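Aminotransferase class I and II (Streptococcus suis 89/1591, PDB 3OP7) probably transfers amino groups between amino acids and keto acids, using pyridoxal phosphate held as a Schiff base on a lysine. Local coordinates at residues T155-I160 with Y189-E194; G105-S110 with E128-Q133; V15-A20 with G331-P336. All blocks are in the same frame, centred on the assembly; numbering follows the deposited sequence.

Contact 1 of 3, residues T155-I160 with Y189-E194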
loop_
_atom_site.group_PDB
_atom_site.type_symbol
_atom_site.label_atom_id
_atom_site.label_comp_id
_atom_site.label_asym_id
_atom_site.label_seq_id
_atom_site.Cartn_x
_atom_site.Cartn_y
_atom_site.Cartn_z
ATOM N N THR A 155 -20.106 14.273 14.852
ATOM C CA THR A 155 -19.165 13.181 14.794
ATOM C C THR A 155 -19.164 12.600 13.385
ATOM O O THR A 155 -20.210 12.239 12.863
ATOM C CB THR A 155 -19.462 12.119 15.870
ATOM O OG1 THR A 155 -19.292 12.695 17.175
ATOM C CG2 THR A 155 -18.570 10.817 15.734
ATOM N N LYS A 156 -17.989 12.484 12.802
ATOM C CA LYS A 156 -17.850 12.016 11.421
ATOM C C LYS A 156 -17.805 10.516 11.268
ATOM O O LYS A 156 -18.369 9.963 10.297
ATOM C CB LYS A 156 -16.611 12.576 10.772
ATOM C CG LYS A 156 -16.408 11.975 9.368
ATOM C CD LYS A 156 -15.642 12.752 8.341
ATOM C CE LYS A 156 -16.395 13.928 7.764
ATOM N NZ LYS A 156 -15.393 14.729 6.973
HETATM N N MSE A 157 -17.139 9.841 12.210
HETATM C CA MSE A 157 -16.849 8.423 12.068
HETATM C C MSE A 157 -16.602 7.770 13.410
HETATM O O MSE A 157 -16.037 8.392 14.295
HETATM C CB MSE A 157 -15.614 8.227 11.163
HETATM C CG MSE A 157 -15.301 6.744 10.866
HETATM SE SE MSE A 157 -13.790 6.538 9.733
HETATM C CE MSE A 157 -14.616 7.204 8.115
ATOM N N ILE A 158 -17.088 6.532 13.559
ATOM C CA ILE A 158 -16.792 5.654 14.651
ATOM C C ILE A 158 -16.051 4.455 14.055
ATOM O O ILE A 158 -16.517 3.869 13.049
ATOM C CB ILE A 158 -18.071 5.154 15.345
ATOM C CG1 ILE A 158 -18.844 6.326 15.943
ATOM C CG2 ILE A 158 -17.743 4.131 16.489
ATOM C CD1 ILE A 158 -20.313 5.995 16.276
ATOM N N CYS A 159 -14.894 4.138 14.634
ATOM C CA CYS A 159 -14.079 3.010 14.189
ATOM C C CYS A 159 -14.160 1.862 15.157
ATOM O O CYS A 159 -13.947 2.032 16.378
ATOM C CB CYS A 159 -12.619 3.444 13.999
ATOM S SG CYS A 159 -12.340 4.794 12.891
ATOM N N ILE A 160 -14.487 0.676 14.629
ATOM C CA ILE A 160 -14.474 -0.553 15.382
ATOM C C ILE A 160 -13.694 -1.641 14.643
ATOM O O ILE A 160 -13.423 -1.529 13.453
ATOM C CB ILE A 160 -15.906 -1.054 15.648
ATOM C CG1 ILE A 160 -16.628 -1.467 14.350
ATOM C CG2 ILE A 160 -16.730 -0.008 16.457
ATOM C CD1 ILE A 160 -18.033 -2.158 14.660
ATOM N N TYR A 189 -20.321 7.756 9.914
ATOM C CA TYR A 189 -19.941 6.511 9.298
ATOM C C TYR A 189 -19.509 5.623 10.417
ATOM O O TYR A 189 -19.026 6.105 11.444
ATOM C CB TYR A 189 -18.713 6.652 8.447
ATOM C CG TYR A 189 -18.830 7.544 7.232
ATOM C CD1 TYR A 189 -19.651 7.203 6.200
ATOM C CD2 TYR A 189 -18.061 8.727 7.127
ATOM C CE1 TYR A 189 -19.745 8.035 5.057
ATOM C CE2 TYR A 189 -18.134 9.547 6.008
ATOM C CZ TYR A 189 -18.971 9.191 4.972
ATOM O OH TYR A 189 -19.038 10.006 3.855
ATOM N N ILE A 190 -19.598 4.330 10.188
ATOM C CA ILE A 190 -18.944 3.341 11.050
ATOM C C ILE A 190 -18.005 2.500 10.190
ATOM O O ILE A 190 -18.443 1.773 9.296
ATOM C CB ILE A 190 -19.934 2.409 11.796
ATOM C CG1 ILE A 190 -20.856 3.196 12.746
ATOM C CG2 ILE A 190 -19.116 1.357 12.592
ATOM C CD1 ILE A 190 -21.997 2.384 13.361
ATOM N N LEU A 191 -16.704 2.654 10.431
ATOM C CA LEU A 191 -15.677 1.869 9.764
ATOM C C LEU A 191 -15.506 0.645 10.661
ATOM O O LEU A 191 -15.274 0.781 11.888
ATOM C CB LEU A 191 -14.364 2.607 9.743
ATOM C CG LEU A 191 -13.107 1.799 9.320
ATOM C CD1 LEU A 191 -13.328 1.055 7.945
ATOM C CD2 LEU A 191 -11.833 2.690 9.259
ATOM N N SER A 192 -15.695 -0.535 10.095
ATOM C CA SER A 192 -15.506 -1.780 10.832
ATOM C C SER A 192 -14.475 -2.689 10.141
ATOM O O SER A 192 -14.687 -3.154 9.022
ATOM C CB SER A 192 -16.854 -2.493 10.955
ATOM O OG SER A 192 -16.733 -3.676 11.735
ATOM N N ASP A 193 -13.317 -2.846 10.770
ATOM C CA ASP A 193 -12.295 -3.745 10.308
ATOM C C ASP A 193 -12.680 -5.162 10.772
ATOM O O ASP A 193 -12.711 -5.479 11.985
ATOM C CB ASP A 193 -10.939 -3.278 10.845
ATOM C CG ASP A 193 -9.793 -4.260 10.585
ATOM O OD1 ASP A 193 -10.016 -5.472 10.409
ATOM O OD2 ASP A 193 -8.647 -3.821 10.705
ATOM N N GLU A 194 -13.065 -5.959 9.790
ATOM C CA GLU A 194 -13.644 -7.247 9.976
ATOM C C GLU A 194 -12.758 -8.392 9.537
ATOM O O GLU A 194 -13.254 -9.461 9.184
ATOM C CB GLU A 194 -15.042 -7.294 9.319
ATOM C CG GLU A 194 -15.961 -6.285 9.988
ATOM C CD GLU A 194 -17.315 -6.028 9.348
ATOM O OE1 GLU A 194 -17.538 -6.387 8.178
ATOM O OE2 GLU A 194 -18.191 -5.472 10.086
#
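Five backbone hydrogen bonds join residues 155-160 to 189-194, beginning with Tyr-189 N to Lys-156 O. These are neighbouring parallel strands of the large sheet in a PLP-dependent aminotransferase, and with helix 173-184 they form a beta-alpha-beta unit. Ile-158 N gives to Tyr-189 O, and Ile-158 O takes Leu-191 N at 2.9 Å. Ile-160 N reaches Leu-191 O with an N-H...O angle of 174°, and Asp-193 N closes the ladder on Ile-160 O. The ladder ends at Asp-193, where OD2 bonds N1 of the PLP-lysine at position 222 and Asn-94 ND2. Within 189-194, Ser-192 OG gives to Glu-194 OE2 at 2.8 Å, the carboxylate lying just past the end of the strand.

On one face selenomethionine Met-157 extends its CG anti to the backbone N, and its SE lies 4.0 Å from Leu-191 CB. Helix 89-101 packs on this face. On the other face Ile-158, Ile-160 and Ile-190 meet helix 173-184; Ile-160 CG1 is 4.2 Å from Ile-190 CG2. Ile-160 CG1 sits between backbone N and carbonyl carbon (chi1 66°), where it is 3.4 Å from Ser-192 OG. Met-157 bends at its last torsion (chi3 -71°), which puts CE 3.9 Å from Tyr-189 CD2.

Contact 2 of 3, residues G105-S110 with E128-Q133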
loop_
_atom_site.group_PDB
_atom_site.type_symbol
_atom_site.label_atom_id
_atom_site.label_comp_id
_atom_site.label_asym_id
_atom_site.label_seq_id
_atom_site.Cartn_x
_atom_site.Cartn_y
_atom_site.Cartn_z
ATOM N N GLY A 105 -9.818 18.550 11.968
ATOM C CA GLY A 105 -10.930 19.056 12.771
ATOM C C GLY A 105 -12.118 18.106 12.928
ATOM O O GLY A 105 -12.949 18.313 13.829
ATOM N N ASP A 106 -12.211 17.095 12.058
ATOM C CA ASP A 106 -13.237 16.070 12.191
ATOM C C ASP A 106 -13.159 15.393 13.551
ATOM O O ASP A 106 -12.090 15.056 14.036
ATOM C CB ASP A 106 -13.080 15.002 11.100
ATOM C CG ASP A 106 -13.660 15.401 9.771
ATOM O OD1 ASP A 106 -14.227 16.501 9.657
ATOM O OD2 ASP A 106 -13.497 14.613 8.805
ATOM N N HIS A 107 -14.316 15.097 14.142
ATOM C CA HIS A 107 -14.358 14.318 15.345
ATOM C C HIS A 107 -14.537 12.840 14.971
ATOM O O HIS A 107 -15.442 12.489 14.199
ATOM C CB HIS A 107 -15.546 14.773 16.232
ATOM C CG HIS A 107 -15.638 14.036 17.525
ATOM N ND1 HIS A 107 -16.771 13.345 17.923
ATOM C CD2 HIS A 107 -14.732 13.885 18.525
ATOM C CE1 HIS A 107 -16.542 12.799 19.111
ATOM N NE2 HIS A 107 -15.310 13.113 19.493
ATOM N N VAL A 108 -13.712 11.980 15.559
ATOM C CA VAL A 108 -13.734 10.537 15.287
ATOM C C VAL A 108 -13.651 9.833 16.618
ATOM O O VAL A 108 -12.909 10.268 17.493
ATOM C CB VAL A 108 -12.504 10.138 14.398
ATOM C CG1 VAL A 108 -12.328 8.599 14.311
ATOM C CG2 VAL A 108 -12.600 10.794 13.017
ATOM N N ILE A 109 -14.424 8.758 16.787
ATOM C CA ILE A 109 -14.376 7.929 17.970
ATOM C C ILE A 109 -13.888 6.544 17.583
ATOM O O ILE A 109 -14.387 5.977 16.615
ATOM C CB ILE A 109 -15.767 7.806 18.595
ATOM C CG1 ILE A 109 -16.302 9.189 18.968
ATOM C CG2 ILE A 109 -15.774 6.839 19.823
ATOM C CD1 ILE A 109 -17.774 9.170 19.459
ATOM N N SER A 110 -12.880 6.040 18.305
ATOM C CA SER A 110 -12.303 4.735 18.021
ATOM C C SER A 110 -12.385 3.845 19.195
ATOM O O SER A 110 -12.080 4.272 20.319
ATOM C CB SER A 110 -10.843 4.859 17.620
ATOM O OG SER A 110 -10.288 3.563 17.373
ATOM N N GLU A 128 -9.889 15.104 15.703
ATOM C CA GLU A 128 -9.988 15.023 17.139
ATOM C C GLU A 128 -10.534 13.641 17.474
ATOM O O GLU A 128 -11.673 13.336 17.128
ATOM C CB GLU A 128 -10.926 16.122 17.645
ATOM C CG GLU A 128 -10.941 16.139 19.119
ATOM C CD GLU A 128 -11.761 17.280 19.733
ATOM O OE1 GLU A 128 -12.261 18.189 19.024
ATOM O OE2 GLU A 128 -11.903 17.219 20.965
ATOM N N VAL A 129 -9.744 12.811 18.147
ATOM C CA VAL A 129 -10.070 11.400 18.332
ATOM C C VAL A 129 -10.350 11.083 19.784
ATOM O O VAL A 129 -9.499 11.301 20.632
ATOM C CB VAL A 129 -8.925 10.490 17.849
ATOM C CG1 VAL A 129 -9.276 8.981 18.096
ATOM C CG2 VAL A 129 -8.625 10.769 16.379
ATOM N N ASP A 130 -11.563 10.636 20.063
ATOM C CA ASP A 130 -11.932 10.143 21.371
ATOM C C ASP A 130 -11.846 8.610 21.397
ATOM O O ASP A 130 -12.108 7.937 20.390
ATOM C CB ASP A 130 -13.370 10.590 21.693
ATOM C CG ASP A 130 -13.445 11.961 22.359
ATOM O OD1 ASP A 130 -12.634 12.226 23.287
ATOM O OD2 ASP A 130 -14.325 12.773 21.970
ATOM N N LEU A 131 -11.492 8.069 22.552
ATOM C CA LEU A 131 -11.286 6.644 22.724
ATOM C C LEU A 131 -12.442 6.000 23.448
ATOM O O LEU A 131 -12.840 6.401 24.554
ATOM C CB LEU A 131 -9.979 6.398 23.447
ATOM C CG LEU A 131 -8.735 6.993 22.744
ATOM C CD1 LEU A 131 -7.485 6.689 23.614
ATOM C CD2 LEU A 131 -8.516 6.530 21.322
ATOM N N TRP A 132 -13.003 4.997 22.814
ATOM C CA TRP A 132 -14.145 4.282 23.354
ATOM C C TRP A 132 -13.611 2.981 23.949
ATOM O O TRP A 132 -13.309 2.036 23.225
ATOM C CB TRP A 132 -15.114 4.047 22.201
ATOM C CG TRP A 132 -16.442 3.439 22.614
ATOM C CD1 TRP A 132 -17.079 3.554 23.835
ATOM C CD2 TRP A 132 -17.317 2.656 21.788
ATOM N NE1 TRP A 132 -18.267 2.890 23.791
ATOM C CE2 TRP A 132 -18.430 2.308 22.567
ATOM C CE3 TRP A 132 -17.253 2.188 20.476
ATOM C CZ2 TRP A 132 -19.498 1.533 22.049
ATOM C CZ3 TRP A 132 -18.305 1.420 19.973
ATOM C CH2 TRP A 132 -19.393 1.111 20.734
ATOM N N GLN A 133 -13.553 2.962 25.282
ATOM C CA GLN A 133 -12.730 1.987 26.031
ATOM C C GLN A 133 -13.417 0.633 26.216
ATOM O O GLN A 133 -14.526 0.552 26.731
ATOM C CB GLN A 133 -12.355 2.527 27.434
ATOM C CG GLN A 133 -11.495 3.820 27.422
ATOM C CD GLN A 133 -10.032 3.598 27.109
ATOM O OE1 GLN A 133 -9.540 2.456 27.090
ATOM N NE2 GLN A 133 -9.322 4.698 26.817
#
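Glu-128, Ser-110 and Asp-130 bury the most surface where strand 107-112 runs beside strand 128-135. The strands are parallel and are joined through helix 117-124 as a beta-alpha-beta unit of the large aminotransferase sheet.

Glu-128 starts the ladder. Its N gives to Asp-106 O at 2.8 Å, and its O accepts from Val-108 N. Its side chain is extended, with CB near Asp-106 O, and OE2 forms a salt bridge with Arg-152.

Asp-130 sits at the middle. Its N gives to Val-108 O and its O takes Ser-110 N. Its side chain makes a further bond. His-107 NE2 gives to Asp-130 OD2 at 2.7 Å, with an N-H...O angle of 163°. The oxygen lies near the plane of the imidazole, at its edge. The carboxylate is turned 77° against the ring and is met on the anti side of OD2. His-107 CG is anti to its backbone N (chi1 -178°), which carries the root of the ring forward along the strand, toward Asp-130. The other ring nitrogen, ND1, bonds Thr-155 OG1.

Ser-110 carries the end of the ladder. Its O accepts from Trp-132 N at 2.8 Å. Its CB lies 4.4 Å from Val-129 CG1, on the face that meets helix 117-124. On the other face Ile-109 CG2 touches Trp-132 CB at 3.7 Å. Both of these side chains also pack on helix 144-150, and Trp-132 NE1 bonds Asp-143 O.

The imidazole of His-107 is thus held at both nitrogens, which fixes its rotation. Its NE2-H points at a carboxylate, and the negative charge of Asp-130 would probably favour a proton on that nitrogen. Arg-152 also makes a weak, long ion pair with Asp-130 OD2 and may offset part of that charge.

Contact 3 of 3, residues V15-A20 with G331-P336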
loop_
_atom_site.group_PDB
_atom_site.type_symbol
_atom_site.label_atom_id
_atom_site.label_comp_id
_atom_site.label_asym_id
_atom_site.label_seq_id
_atom_site.Cartn_x
_atom_site.Cartn_y
_atom_site.Cartn_z
ATOM N N VAL A 15 12.122 -5.874 16.256
ATOM C CA VAL A 15 13.271 -6.108 17.126
ATOM C C VAL A 15 13.426 -7.600 17.494
ATOM O O VAL A 15 14.558 -8.102 17.527
ATOM C CB VAL A 15 13.234 -5.247 18.405
ATOM C CG1 VAL A 15 14.386 -5.621 19.379
ATOM C CG2 VAL A 15 13.324 -3.777 18.075
ATOM N N HIS A 16 12.322 -8.311 17.694
ATOM C CA HIS A 16 12.371 -9.627 18.370
ATOM C C HIS A 16 11.991 -10.859 17.556
ATOM O O HIS A 16 12.289 -11.967 17.979
ATOM C CB HIS A 16 11.522 -9.603 19.663
ATOM C CG HIS A 16 11.974 -8.577 20.640
ATOM N ND1 HIS A 16 13.211 -8.615 21.245
ATOM C CD2 HIS A 16 11.357 -7.469 21.105
ATOM C CE1 HIS A 16 13.336 -7.563 22.037
ATOM N NE2 HIS A 16 12.226 -6.850 21.961
ATOM N N GLU A 17 11.377 -10.685 16.394
ATOM C CA GLU A 17 10.858 -11.821 15.614
ATOM C C GLU A 17 11.978 -12.840 15.238
ATOM O O GLU A 17 11.741 -14.060 15.249
ATOM C CB GLU A 17 10.178 -11.328 14.335
ATOM C CG GLU A 17 8.811 -11.909 14.087
ATOM C CD GLU A 17 8.057 -11.197 12.909
ATOM O OE1 GLU A 17 8.652 -10.356 12.164
ATOM O OE2 GLU A 17 6.849 -11.496 12.733
ATOM N N ASN A 18 13.187 -12.328 14.969
ATOM C CA ASN A 18 14.338 -13.175 14.601
ATOM C C ASN A 18 14.945 -13.929 15.773
ATOM O O ASN A 18 15.811 -14.800 15.585
ATOM C CB ASN A 18 15.447 -12.313 13.982
ATOM C CG ASN A 18 15.136 -11.898 12.569
ATOM O OD1 ASN A 18 14.114 -12.273 12.002
ATOM N ND2 ASN A 18 16.056 -11.134 11.972
ATOM N N SER A 19 14.565 -13.526 16.981
ATOM C CA SER A 19 15.035 -14.160 18.210
ATOM C C SER A 19 14.093 -15.265 18.690
ATOM O O SER A 19 14.393 -15.945 19.679
ATOM C CB SER A 19 15.175 -13.109 19.317
ATOM O OG SER A 19 16.336 -12.321 19.123
ATOM N N ALA A 20 12.959 -15.438 18.011
ATOM C CA ALA A 20 11.919 -16.371 18.452
ATOM C C ALA A 20 12.299 -17.830 18.136
ATOM O O ALA A 20 12.605 -18.151 16.982
ATOM C CB ALA A 20 10.614 -16.022 17.777
ATOM N N GLY A 331 12.940 -18.671 24.572
ATOM C CA GLY A 331 12.720 -18.479 23.163
ATOM C C GLY A 331 11.267 -18.357 22.723
ATOM O O GLY A 331 10.998 -18.490 21.545
ATOM N N VAL A 332 10.351 -18.083 23.659
ATOM C CA VAL A 332 8.927 -17.969 23.372
ATOM C C VAL A 332 8.575 -16.494 23.113
ATOM O O VAL A 332 8.904 -15.609 23.916
ATOM C CB VAL A 332 8.042 -18.510 24.553
ATOM C CG1 VAL A 332 6.551 -18.344 24.252
ATOM C CG2 VAL A 332 8.367 -19.977 24.879
ATOM N N LEU A 333 7.961 -16.227 21.980
ATOM C CA LEU A 333 7.599 -14.845 21.632
ATOM C C LEU A 333 6.108 -14.640 21.768
ATOM O O LEU A 333 5.312 -15.385 21.186
ATOM C CB LEU A 333 8.060 -14.476 20.230
ATOM C CG LEU A 333 7.900 -12.983 19.839
ATOM C CD1 LEU A 333 8.884 -12.102 20.620
ATOM C CD2 LEU A 333 8.054 -12.791 18.340
ATOM N N LEU A 334 5.759 -13.616 22.561
ATOM C CA LEU A 334 4.407 -13.113 22.731
ATOM C C LEU A 334 4.481 -11.628 22.394
ATOM O O LEU A 334 5.595 -11.102 22.163
ATOM C CB LEU A 334 3.984 -13.275 24.210
ATOM C CG LEU A 334 3.762 -14.708 24.717
ATOM C CD1 LEU A 334 3.703 -14.742 26.243
ATOM C CD2 LEU A 334 2.471 -15.229 24.140
ATOM N N VAL A 335 3.338 -10.941 22.396
ATOM C CA VAL A 335 3.330 -9.467 22.327
ATOM C C VAL A 335 2.826 -8.945 23.672
ATOM O O VAL A 335 1.722 -9.291 24.087
ATOM C CB VAL A 335 2.515 -8.907 21.183
ATOM C CG1 VAL A 335 2.658 -7.329 21.149
ATOM C CG2 VAL A 335 2.989 -9.544 19.853
ATOM N N PRO A 336 3.650 -8.148 24.373
ATOM C CA PRO A 336 3.209 -7.734 25.710
ATOM C C PRO A 336 2.119 -6.681 25.668
ATOM O O PRO A 336 2.058 -5.880 24.705
ATOM C CB PRO A 336 4.476 -7.139 26.339
ATOM C CG PRO A 336 5.281 -6.655 25.196
ATOM C CD PRO A 336 4.990 -7.626 24.060
#
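Leu-333 turns its CG anti to the backbone N (chi1 -172°), and chi2 of 70° sets CD1 toward His-16, while CD2 falls by Glu-17 and Ala-20. CD1 lies 3.8 Å from His-16 CB. It is CB of His-16, not the ring, that touches the leucine. CD2 comes to 4.0 Å from Glu-17 CA, and Glu-17 CG stands 4.4 Å from Leu-333 CD2. Leu-333 CB takes the third partner, Ala-20 CB, at 3.9 Å. CD2 also approaches Ala-20 CB, at 4.2 Å.

Residues 15-20 run from helix 8-16 into a 3-10 segment at 17-19. Ser-19 N gives to His-16 O at 2.9 Å, and a weak bond runs from Ala-20 N to Glu-17 O. The chain then enters strand 22-23, which pairs in parallel with strand 332-333. This small two-stranded sheet joins the N-terminal part of the chain to the C-terminal part of the aminotransferase fold. Leu-333 has backbone hydrogen bonds to Tyr-22 and Ile-24, so its main chain is bonded to the stretch of chain that follows the residues its side chain packs on.

Gly-331 is where the chain leaves helix 319-330. Its phi is positive, at 72°, which favours glycine. Its O stands 3.7 Å from Ala-20 C, a packing contact between main chains.

Trp-12 of helix 8-16 touches the side chain of Leu-333, and its ring also meets the ring of His-16. One face of that imidazole carries Val-15 CG1, 3.4 Å above the plane of the His-16 ring and offset toward the rim.

From the N terminus, residues 15-20 come first, but contact 3 closes only at 331-336, so its loop spans most of the chain. Contacts 1 and 2 both nest inside it. Contact 2 closes first, when 128-133 returns beside 105-110. Contact 1 follows in series, joining 155-160 to 189-194, and the two do not cross. They share one sheet, since strand 157-161 neighbours strand 107-112. They also touch directly through the salt bridge of Lys-156 with Asp-106. Contact 3 is separate, with its centre about 32 Å from the centres of the other two. It ties the N-terminal helix to the C-terminal region.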